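Local coordinates for intracellular protein transport protein USO1 (Saccharomyces cerevisiae S288c, PDB 6LSU) that acts as a membrane tether required for protein transport from the endoplasmic reticulum to the Golgi complex, at residues Arg103-Gln113 and Tyr165-Ala175; Phe500-Ala508 and Ala559-Thr569. All coordinates share one frame; numbering follows the deposited sequence.

Both contacts belong to the globular head of Uso1, the part of the protein that precedes its long coiled-coil tail, and each joins two helical regions about fifty residues apart in sequence. Interaction 1 comes first along the chain and sets helix 103-112 against helix 160-174 of ARM repeat 2. Interaction 2 follows much later, between the end of helix 499-504 in ARM 8 and helix 559-568 in ARM 9. They share no helix and lie on opposite sides of the chain's centre, about 62 Å apart between centres and about 43 Å between nearest atoms. This spacing fits an elongated armadillo-type superhelix, in which neighbouring helices pack locally, section after section.

Interaction 1. Residues Arg103-Gln113 and Tyr165-Ala175; sequences RGWISQQSRLQ and YTIQLLEAVMA
Ile106 CG2 rests on the stalk of Glu171, 3.3 Å from its CB. The CG1 branch of Ile106 lies anti to the carbonyl carbon (chi1 -69°), which leaves CG2 facing Glu171 while CD1 reaches the methyl group of Ala172. Glu171 runs extended past its CG and brings its carboxylate to Ser110, whose OG donates to OE1 at 2.9 Å. The hydroxyl comes in on the anti side of that oxygen, 18° out of the carboxylate plane. A water bridges Ser110 OG and Glu171 O, donating to both. The other carboxylate oxygen, OE2, lies near Glu209 of helix 204-218, a like-charge neighbour that may favour protonation of one of the two acids. Cutting Glu171 back to an alanine is likely to leave Ser110 OG without its carboxylate acceptor and to thin the cover over Ile106 CG2, although the CB contact would stay. Near the start of helix 103-112, the aliphatic CD of Arg103 lies 3.5 Å from Gln168 NE2, with guanidinium and amide planes 74° apart; the guanidinium pairs with Asp99. At the far end, Gln109 CB meets Ala175 CB at 3.9 Å. This is helix-on-helix packing of an armadillo-type superhelix, with helix 103-112 laid against ARM 2.

Interaction 2. Residues Phe500-Ala508 and Ala559-Thr569; sequences FEVLLNYDA and AIQTISELLTT
The Tyr506 ring presents its edge to Leu566, whose CD2 sits near the ring plane, 4.1 Å from CD1 of the tyrosine. Within the armadillo-repeat head this is a junction between consecutive repeats, ARM 8 supplying 500-508 and ARM 9 supplying 559-569. Thr569 CG2 comes in obliquely and touches CE1 of the Tyr506 ring at 4.0 Å. CG of Tyr506 is anti to the backbone N (chi1 175°), which carries the ring along the 559-568 helix toward that threonine. Leu566 fills the middle: its CD1 lies 3.5 Å from Leu503 O, and its CD2 meets the backbone of Asn505 and Tyr506 where the chain leaves helix 499-504. Leu504 sends CD2 in between Ala559 and Ile563, 3.8 Å from Ile563 CG1. Leu503 CD2 meets Ile563 CD1 at 4.0 Å, and Phe585 and Leu586 of helix 577-590 continue this apolar layer. Thr562 turns its methyl CG2 to Leu504 O, while its hydroxyl bonds to Lys558 O and Thr547 OG1. Near the C-terminal end of helix 559-568, Glu565 O accepts from Thr569 N, from Thr568 OG1 and from Thr569 OG1, the last at 2.8 Å and from above the carbonyl plane.

Interaction 1. Residues Arg103-Gln113 and Tyr165-Ala175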
loop_
_atom_site.group_PDB
_atom_site.type_symbol
_atom_site.label_atom_id
_atom_site.label_comp_id
_atom_site.label_asym_id
_atom_site.label_seq_id
_atom_site.Cartn_x
_atom_site.Cartn_y
_atom_site.Cartn_z
ATOM N N ARG A 103 27.549 16.354 3.601
ATOM C CA ARG A 103 27.361 15.174 2.703
ATOM C C ARG A 103 26.233 14.286 3.224
ATOM O O ARG A 103 25.463 13.832 2.406
ATOM C CB ARG A 103 28.700 14.462 2.521
ATOM C CG ARG A 103 29.644 15.305 1.676
ATOM C CD ARG A 103 31.057 14.818 1.718
ATOM N NE ARG A 103 31.688 15.280 2.916
ATOM C CZ ARG A 103 32.924 14.968 3.252
ATOM N NH1 ARG A 103 33.627 14.215 2.406
ATOM N NH2 ARG A 103 33.424 15.382 4.424
ATOM N N GLY A 104 26.108 14.072 4.535
ATOM C CA GLY A 104 24.979 13.351 5.146
ATOM C C GLY A 104 23.636 13.929 4.758
ATOM O O GLY A 104 22.770 13.187 4.256
ATOM N N TRP A 105 23.464 15.233 4.901
ATOM C CA TRP A 105 22.284 15.974 4.398
ATOM C C TRP A 105 22.059 15.693 2.893
ATOM O O TRP A 105 20.908 15.467 2.456
ATOM C CB TRP A 105 22.468 17.468 4.692
ATOM C CG TRP A 105 21.275 18.256 4.250
ATOM C CD1 TRP A 105 20.133 18.496 4.950
ATOM C CD2 TRP A 105 21.092 18.817 2.951
ATOM N NE1 TRP A 105 19.251 19.183 4.172
ATOM C CE2 TRP A 105 19.803 19.385 2.940
ATOM C CE3 TRP A 105 21.894 18.900 1.803
ATOM C CZ2 TRP A 105 19.295 20.024 1.825
ATOM C CZ3 TRP A 105 21.372 19.514 0.690
ATOM C CH2 TRP A 105 20.098 20.074 0.713
ATOM N N ILE A 106 23.117 15.684 2.079
ATOM C CA ILE A 106 22.953 15.552 0.600
ATOM C C ILE A 106 22.371 14.182 0.298
ATOM O O ILE A 106 21.353 14.124 -0.460
ATOM C CB ILE A 106 24.251 15.792 -0.160
ATOM C CG1 ILE A 106 24.684 17.252 -0.083
ATOM C CG2 ILE A 106 24.126 15.345 -1.603
ATOM C CD1 ILE A 106 26.101 17.488 -0.594
ATOM N N SER A 107 22.949 13.134 0.896
ATOM C CA SER A 107 22.466 11.734 0.696
ATOM C C SER A 107 21.015 11.631 1.132
ATOM O O SER A 107 20.175 11.244 0.268
ATOM C CB SER A 107 23.321 10.761 1.389
ATOM O OG SER A 107 24.591 10.761 0.748
ATOM N N GLN A 108 20.720 12.078 2.359
ATOM C CA GLN A 108 19.349 12.042 2.952
ATOM C C GLN A 108 18.358 12.729 2.012
ATOM O O GLN A 108 17.255 12.154 1.770
ATOM C CB GLN A 108 19.330 12.707 4.330
ATOM C CG GLN A 108 17.928 12.860 4.914
ATOM C CD GLN A 108 17.970 13.852 6.059
ATOM O OE1 GLN A 108 18.238 13.497 7.221
ATOM N NE2 GLN A 108 17.795 15.128 5.718
ATOM N N GLN A 109 18.706 13.871 1.424
ATOM C CA GLN A 109 17.782 14.531 0.438
ATOM C C GLN A 109 17.572 13.605 -0.769
ATOM O O GLN A 109 16.416 13.494 -1.226
ATOM C CB GLN A 109 18.300 15.865 -0.075
ATOM C CG GLN A 109 18.476 16.890 1.016
ATOM C CD GLN A 109 17.256 16.918 1.897
ATOM O OE1 GLN A 109 17.357 16.532 3.064
ATOM N NE2 GLN A 109 16.094 17.296 1.331
ATOM N N SER A 110 18.613 12.947 -1.294
ATOM C CA SER A 110 18.417 12.065 -2.477
ATOM C C SER A 110 17.535 10.886 -2.091
ATOM O O SER A 110 16.708 10.546 -2.902
ATOM C CB SER A 110 19.708 11.620 -3.099
ATOM O OG SER A 110 20.456 12.756 -3.540
ATOM N N ARG A 111 17.613 10.400 -0.838
ATOM C CA ARG A 111 16.665 9.352 -0.363
ATOM C C ARG A 111 15.248 9.922 -0.151
ATOM O O ARG A 111 14.323 9.423 -0.830
ATOM C CB ARG A 111 17.144 8.694 0.914
ATOM C CG ARG A 111 18.484 8.006 0.749
ATOM C CD ARG A 111 18.985 7.339 2.002
ATOM N NE ARG A 111 19.975 6.387 1.542
ATOM C CZ ARG A 111 21.252 6.449 1.833
ATOM N NH1 ARG A 111 21.697 7.390 2.643
ATOM N NH2 ARG A 111 22.083 5.551 1.346
ATOM N N LEU A 112 15.055 10.868 0.784
ATOM C CA LEU A 112 13.678 11.236 1.248
ATOM C C LEU A 112 12.878 11.803 0.072
ATOM O O LEU A 112 11.714 11.397 -0.094
ATOM C CB LEU A 112 13.735 12.233 2.401
ATOM C CG LEU A 112 14.364 11.699 3.670
ATOM C CD1 LEU A 112 14.264 12.705 4.804
ATOM C CD2 LEU A 112 13.735 10.375 4.080
ATOM N N GLN A 113 13.499 12.639 -0.753
ATOM C CA GLN A 113 12.833 13.314 -1.908
ATOM C C GLN A 113 12.405 12.289 -2.967
ATOM O O GLN A 113 11.565 12.648 -3.827
ATOM C CB GLN A 113 13.724 14.385 -2.573
ATOM C CG GLN A 113 14.017 15.591 -1.683
ATOM C CD GLN A 113 14.679 16.722 -2.428
ATOM O OE1 GLN A 113 14.650 16.816 -3.661
ATOM N NE2 GLN A 113 15.307 17.603 -1.673
ATOM N N TYR A 165 33.057 13.736 -5.194
ATOM C CA TYR A 165 32.650 15.134 -4.930
ATOM C C TYR A 165 31.714 15.618 -6.049
ATOM O O TYR A 165 30.739 16.361 -5.796
ATOM C CB TYR A 165 33.857 16.045 -4.864
ATOM C CG TYR A 165 34.639 16.028 -3.582
ATOM C CD1 TYR A 165 34.026 15.942 -2.354
ATOM C CD2 TYR A 165 36.007 16.219 -3.609
ATOM C CE1 TYR A 165 34.765 15.962 -1.169
ATOM C CE2 TYR A 165 36.756 16.284 -2.451
ATOM C CZ TYR A 165 36.138 16.129 -1.219
ATOM O OH TYR A 165 36.881 16.197 -0.073
ATOM N N THR A 166 31.932 15.136 -7.257
ATOM C CA THR A 166 31.118 15.537 -8.442
ATOM C C THR A 166 29.687 14.994 -8.306
ATOM O O THR A 166 28.727 15.764 -8.486
ATOM C CB THR A 166 31.855 15.104 -9.702
ATOM O OG1 THR A 166 33.113 15.771 -9.668
ATOM C CG2 THR A 166 31.105 15.439 -10.961
ATOM N N ILE A 167 29.562 13.706 -8.000
ATOM C CA ILE A 167 28.274 13.010 -7.719
ATOM C C ILE A 167 27.545 13.798 -6.633
ATOM O O ILE A 167 26.393 14.162 -6.819
ATOM C CB ILE A 167 28.495 11.553 -7.267
ATOM C CG1 ILE A 167 29.072 10.698 -8.390
ATOM C CG2 ILE A 167 27.184 10.971 -6.786
ATOM C CD1 ILE A 167 29.376 9.270 -7.986
ATOM N N GLN A 168 28.231 14.062 -5.522
ATOM C CA GLN A 168 27.636 14.751 -4.355
ATOM C C GLN A 168 27.156 16.138 -4.772
ATOM O O GLN A 168 26.008 16.491 -4.354
ATOM C CB GLN A 168 28.632 14.803 -3.201
ATOM C CG GLN A 168 28.857 13.432 -2.610
ATOM C CD GLN A 168 29.951 13.373 -1.559
ATOM O OE1 GLN A 168 31.007 13.985 -1.663
ATOM N NE2 GLN A 168 29.702 12.571 -0.539
ATOM N N LEU A 169 27.945 16.881 -5.568
ATOM C CA LEU A 169 27.594 18.275 -5.949
ATOM C C LEU A 169 26.329 18.242 -6.807
ATOM O O LEU A 169 25.407 19.025 -6.535
ATOM C CB LEU A 169 28.759 18.963 -6.671
ATOM C CG LEU A 169 28.555 20.452 -6.963
ATOM C CD1 LEU A 169 28.223 21.228 -5.695
ATOM C CD2 LEU A 169 29.788 21.026 -7.641
ATOM N N LEU A 170 26.271 17.316 -7.754
ATOM C CA LEU A 170 25.072 17.076 -8.601
ATOM C C LEU A 170 23.848 16.675 -7.782
ATOM O O LEU A 170 22.724 17.083 -8.178
ATOM C CB LEU A 170 25.415 15.983 -9.612
ATOM C CG LEU A 170 26.281 16.511 -10.748
ATOM C CD1 LEU A 170 26.607 15.396 -11.728
ATOM C CD2 LEU A 170 25.578 17.684 -11.454
ATOM N N GLU A 171 24.033 15.866 -6.736
ATOM C CA GLU A 171 22.919 15.524 -5.820
ATOM C C GLU A 171 22.436 16.824 -5.163
ATOM O O GLU A 171 21.260 16.976 -4.982
ATOM C CB GLU A 171 23.339 14.524 -4.730
ATOM C CG GLU A 171 23.427 13.076 -5.135
ATOM C CD GLU A 171 23.953 12.256 -3.946
ATOM O OE1 GLU A 171 23.126 11.710 -3.159
ATOM O OE2 GLU A 171 25.187 12.229 -3.729
ATOM N N ALA A 172 23.339 17.692 -4.743
ATOM C CA ALA A 172 22.990 18.968 -4.075
ATOM C C ALA A 172 22.142 19.840 -5.005
ATOM O O ALA A 172 21.087 20.357 -4.574
ATOM C CB ALA A 172 24.240 19.659 -3.645
ATOM N N VAL A 173 22.524 19.949 -6.279
ATOM C CA VAL A 173 21.750 20.811 -7.215
ATOM C C VAL A 173 20.441 20.089 -7.581
ATOM O O VAL A 173 19.449 20.788 -7.781
ATOM C CB VAL A 173 22.587 21.260 -8.427
ATOM C CG1 VAL A 173 23.986 21.681 -7.982
ATOM C CG2 VAL A 173 22.643 20.233 -9.521
ATOM N N MET A 174 20.403 18.748 -7.629
ATOM C CA MET A 174 19.148 18.004 -7.959
ATOM C C MET A 174 18.122 18.138 -6.816
ATOM O O MET A 174 16.926 18.155 -7.093
ATOM C CB MET A 174 19.360 16.514 -8.214
ATOM C CG MET A 174 19.916 16.165 -9.565
ATOM S SD MET A 174 18.926 16.619 -11.026
ATOM C CE MET A 174 17.288 16.073 -10.602
ATOM N N ALA A 175 18.578 18.289 -5.592
ATOM C CA ALA A 175 17.761 18.565 -4.392
ATOM C C ALA A 175 17.279 20.024 -4.316
ATOM O O ALA A 175 16.435 20.289 -3.433
ATOM C CB ALA A 175 18.587 18.249 -3.163
HETATM O O HOH W 1 32.738 13.019 -0.238
HETATM O O HOH W 2 19.547 14.901 -5.201
#

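Interaction 2. Residues Phe500-Ala508 and Ala559-Thr569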
loop_
_atom_site.group_PDB
_atom_site.type_symbol
_atom_site.label_atom_id
_atom_site.label_comp_id
_atom_site.label_asym_id
_atom_site.label_seq_id
_atom_site.Cartn_x
_atom_site.Cartn_y
_atom_site.Cartn_z
ATOM N N PHE A 500 -21.026 -20.079 5.992
ATOM C CA PHE A 500 -22.418 -20.447 6.349
ATOM C C PHE A 500 -22.477 -20.794 7.836
ATOM O O PHE A 500 -23.415 -20.391 8.537
ATOM C CB PHE A 500 -22.895 -21.575 5.462
ATOM C CG PHE A 500 -23.262 -21.112 4.083
ATOM C CD1 PHE A 500 -24.352 -20.284 3.889
ATOM C CD2 PHE A 500 -22.538 -21.519 2.982
ATOM C CE1 PHE A 500 -24.705 -19.881 2.610
ATOM C CE2 PHE A 500 -22.868 -21.068 1.719
ATOM C CZ PHE A 500 -23.962 -20.274 1.527
ATOM N N GLU A 501 -21.443 -21.473 8.315
ATOM C CA GLU A 501 -21.285 -21.733 9.748
ATOM C C GLU A 501 -21.458 -20.406 10.491
ATOM O O GLU A 501 -22.215 -20.394 11.432
ATOM C CB GLU A 501 -19.937 -22.388 10.025
ATOM C CG GLU A 501 -20.007 -23.448 11.107
ATOM C CD GLU A 501 -18.824 -24.405 11.126
ATOM O OE1 GLU A 501 -19.010 -25.561 11.580
ATOM O OE2 GLU A 501 -17.721 -24.001 10.684
ATOM N N VAL A 502 -20.791 -19.324 10.074
ATOM C CA VAL A 502 -20.859 -18.033 10.810
ATOM C C VAL A 502 -22.229 -17.393 10.552
ATOM O O VAL A 502 -22.956 -17.026 11.492
ATOM C CB VAL A 502 -19.712 -17.100 10.404
ATOM C CG1 VAL A 502 -19.933 -15.680 10.911
ATOM C CG2 VAL A 502 -18.378 -17.652 10.881
ATOM N N LEU A 503 -22.606 -17.296 9.300
ATOM C CA LEU A 503 -23.816 -16.519 8.916
ATOM C C LEU A 503 -25.107 -17.116 9.529
ATOM O O LEU A 503 -26.062 -16.328 9.743
ATOM C CB LEU A 503 -23.931 -16.518 7.403
ATOM C CG LEU A 503 -25.102 -15.718 6.875
ATOM C CD1 LEU A 503 -24.802 -14.264 7.015
ATOM C CD2 LEU A 503 -25.431 -16.031 5.430
ATOM N N LEU A 504 -25.189 -18.431 9.760
ATOM C CA LEU A 504 -26.477 -19.123 10.040
ATOM C C LEU A 504 -26.441 -19.825 11.408
ATOM O O LEU A 504 -27.368 -20.575 11.718
ATOM C CB LEU A 504 -26.797 -20.134 8.912
ATOM C CG LEU A 504 -26.978 -19.557 7.500
ATOM C CD1 LEU A 504 -26.991 -20.650 6.441
ATOM C CD2 LEU A 504 -28.268 -18.750 7.389
ATOM N N ASN A 505 -25.386 -19.653 12.176
ATOM C CA ASN A 505 -25.261 -20.241 13.531
ATOM C C ASN A 505 -25.138 -19.105 14.523
ATOM O O ASN A 505 -24.862 -17.955 14.101
ATOM C CB ASN A 505 -24.110 -21.218 13.728
ATOM C CG ASN A 505 -24.340 -22.529 13.005
ATOM O OD1 ASN A 505 -25.260 -22.628 12.189
ATOM N ND2 ASN A 505 -23.485 -23.522 13.258
ATOM N N TYR A 506 -25.442 -19.438 15.777
ATOM C CA TYR A 506 -25.446 -18.498 16.903
ATOM C C TYR A 506 -24.106 -18.697 17.595
ATOM O O TYR A 506 -23.714 -19.861 17.824
ATOM C CB TYR A 506 -26.665 -18.718 17.800
ATOM C CG TYR A 506 -26.630 -17.849 19.027
ATOM C CD1 TYR A 506 -26.853 -16.476 18.931
ATOM C CD2 TYR A 506 -26.259 -18.373 20.259
ATOM C CE1 TYR A 506 -26.754 -15.668 20.050
ATOM C CE2 TYR A 506 -26.155 -17.570 21.384
ATOM C CZ TYR A 506 -26.408 -16.216 21.280
ATOM O OH TYR A 506 -26.327 -15.426 22.390
ATOM N N ASP A 507 -23.396 -17.604 17.857
ATOM C CA ASP A 507 -22.137 -17.668 18.645
ATOM C C ASP A 507 -22.351 -16.728 19.826
ATOM O O ASP A 507 -22.509 -15.518 19.594
ATOM C CB ASP A 507 -20.899 -17.364 17.783
ATOM C CG ASP A 507 -19.562 -17.598 18.465
ATOM O OD1 ASP A 507 -19.447 -18.549 19.261
ATOM O OD2 ASP A 507 -18.642 -16.801 18.227
ATOM N N ALA A 508 -22.461 -17.278 21.029
ATOM C CA ALA A 508 -22.818 -16.517 22.246
ATOM C C ALA A 508 -21.725 -15.482 22.484
ATOM O O ALA A 508 -22.057 -14.369 22.948
ATOM C CB ALA A 508 -22.931 -17.458 23.416
ATOM N N ALA A 559 -32.515 -19.946 5.106
ATOM C CA ALA A 559 -31.437 -18.986 5.444
ATOM C C ALA A 559 -32.041 -17.673 5.975
ATOM O O ALA A 559 -31.654 -17.214 7.088
ATOM C CB ALA A 559 -30.560 -18.742 4.233
ATOM N N ILE A 560 -32.953 -17.062 5.212
ATOM C CA ILE A 560 -33.459 -15.707 5.531
ATOM C C ILE A 560 -34.227 -15.705 6.863
ATOM O O ILE A 560 -34.244 -14.662 7.524
ATOM C CB ILE A 560 -34.353 -15.182 4.408
ATOM C CG1 ILE A 560 -33.503 -14.844 3.179
ATOM C CG2 ILE A 560 -35.157 -13.977 4.914
ATOM C CD1 ILE A 560 -34.215 -14.029 2.114
ATOM N N GLN A 561 -34.909 -16.780 7.221
ATOM C CA GLN A 561 -35.675 -16.837 8.495
ATOM C C GLN A 561 -34.694 -17.108 9.648
ATOM O O GLN A 561 -34.750 -16.416 10.657
ATOM C CB GLN A 561 -36.809 -17.867 8.410
ATOM C CG GLN A 561 -38.136 -17.329 8.939
ATOM C CD GLN A 561 -38.623 -16.140 8.142
ATOM O OE1 GLN A 561 -38.656 -15.008 8.622
ATOM N NE2 GLN A 561 -38.992 -16.396 6.897
ATOM N N THR A 562 -33.753 -18.012 9.462
ATOM C CA THR A 562 -32.613 -18.237 10.404
ATOM C C THR A 562 -31.832 -16.936 10.704
ATOM O O THR A 562 -31.452 -16.692 11.863
ATOM C CB THR A 562 -31.616 -19.253 9.853
ATOM O OG1 THR A 562 -32.247 -20.444 9.382
ATOM C CG2 THR A 562 -30.623 -19.662 10.917
ATOM N N ILE A 563 -31.538 -16.133 9.704
ATOM C CA ILE A 563 -30.803 -14.837 9.882
ATOM C C ILE A 563 -31.728 -13.885 10.665
ATOM O O ILE A 563 -31.192 -13.117 11.525
ATOM C CB ILE A 563 -30.380 -14.255 8.505
ATOM C CG1 ILE A 563 -29.251 -15.086 7.888
ATOM C CG2 ILE A 563 -29.976 -12.789 8.579
ATOM C CD1 ILE A 563 -29.109 -14.921 6.393
ATOM N N SER A 564 -33.048 -13.914 10.376
ATOM C CA SER A 564 -34.075 -13.052 11.039
ATOM C C SER A 564 -34.078 -13.304 12.550
ATOM O O SER A 564 -33.936 -12.347 13.297
ATOM C CB SER A 564 -35.429 -13.248 10.447
ATOM O OG SER A 564 -35.493 -12.727 9.118
ATOM N N GLU A 565 -34.170 -14.566 12.958
ATOM C CA GLU A 565 -34.036 -15.012 14.365
ATOM C C GLU A 565 -32.707 -14.500 14.925
ATOM O O GLU A 565 -32.735 -13.851 15.994
ATOM C CB GLU A 565 -34.130 -16.539 14.472
ATOM C CG GLU A 565 -35.281 -17.032 15.343
ATOM C CD GLU A 565 -36.115 -18.130 14.700
ATOM O OE1 GLU A 565 -36.741 -17.845 13.643
ATOM O OE2 GLU A 565 -36.103 -19.273 15.228
ATOM N N LEU A 566 -31.588 -14.727 14.221
ATOM C CA LEU A 566 -30.240 -14.259 14.662
ATOM C C LEU A 566 -30.255 -12.736 14.836
ATOM O O LEU A 566 -29.785 -12.260 15.883
ATOM C CB LEU A 566 -29.183 -14.715 13.649
ATOM C CG LEU A 566 -28.829 -16.192 13.758
ATOM C CD1 LEU A 566 -28.106 -16.693 12.509
ATOM C CD2 LEU A 566 -28.043 -16.466 15.039
ATOM N N LEU A 567 -30.805 -12.009 13.868
ATOM C CA LEU A 567 -30.930 -10.529 13.908
ATOM C C LEU A 567 -31.617 -10.119 15.214
ATOM O O LEU A 567 -30.921 -9.495 16.068
ATOM C CB LEU A 567 -31.719 -10.047 12.688
ATOM C CG LEU A 567 -31.665 -8.556 12.416
ATOM C CD1 LEU A 567 -32.621 -8.165 11.307
ATOM C CD2 LEU A 567 -31.975 -7.782 13.669
ATOM N N THR A 568 -32.904 -10.469 15.366
ATOM C CA THR A 568 -33.777 -10.012 16.486
ATOM C C THR A 568 -33.063 -10.339 17.788
ATOM O O THR A 568 -32.855 -9.393 18.545
ATOM C CB THR A 568 -35.164 -10.660 16.464
ATOM O OG1 THR A 568 -35.078 -12.088 16.410
ATOM C CG2 THR A 568 -35.982 -10.183 15.291
ATOM N N THR A 569 -32.568 -11.578 17.957
ATOM C CA THR A 569 -31.683 -11.948 19.095
ATOM C C THR A 569 -30.493 -10.988 19.269
ATOM O O THR A 569 -29.863 -11.049 20.341
ATOM C CB THR A 569 -31.094 -13.346 18.929
ATOM O OG1 THR A 569 -32.089 -14.343 18.682
ATOM C CG2 THR A 569 -30.280 -13.790 20.116
#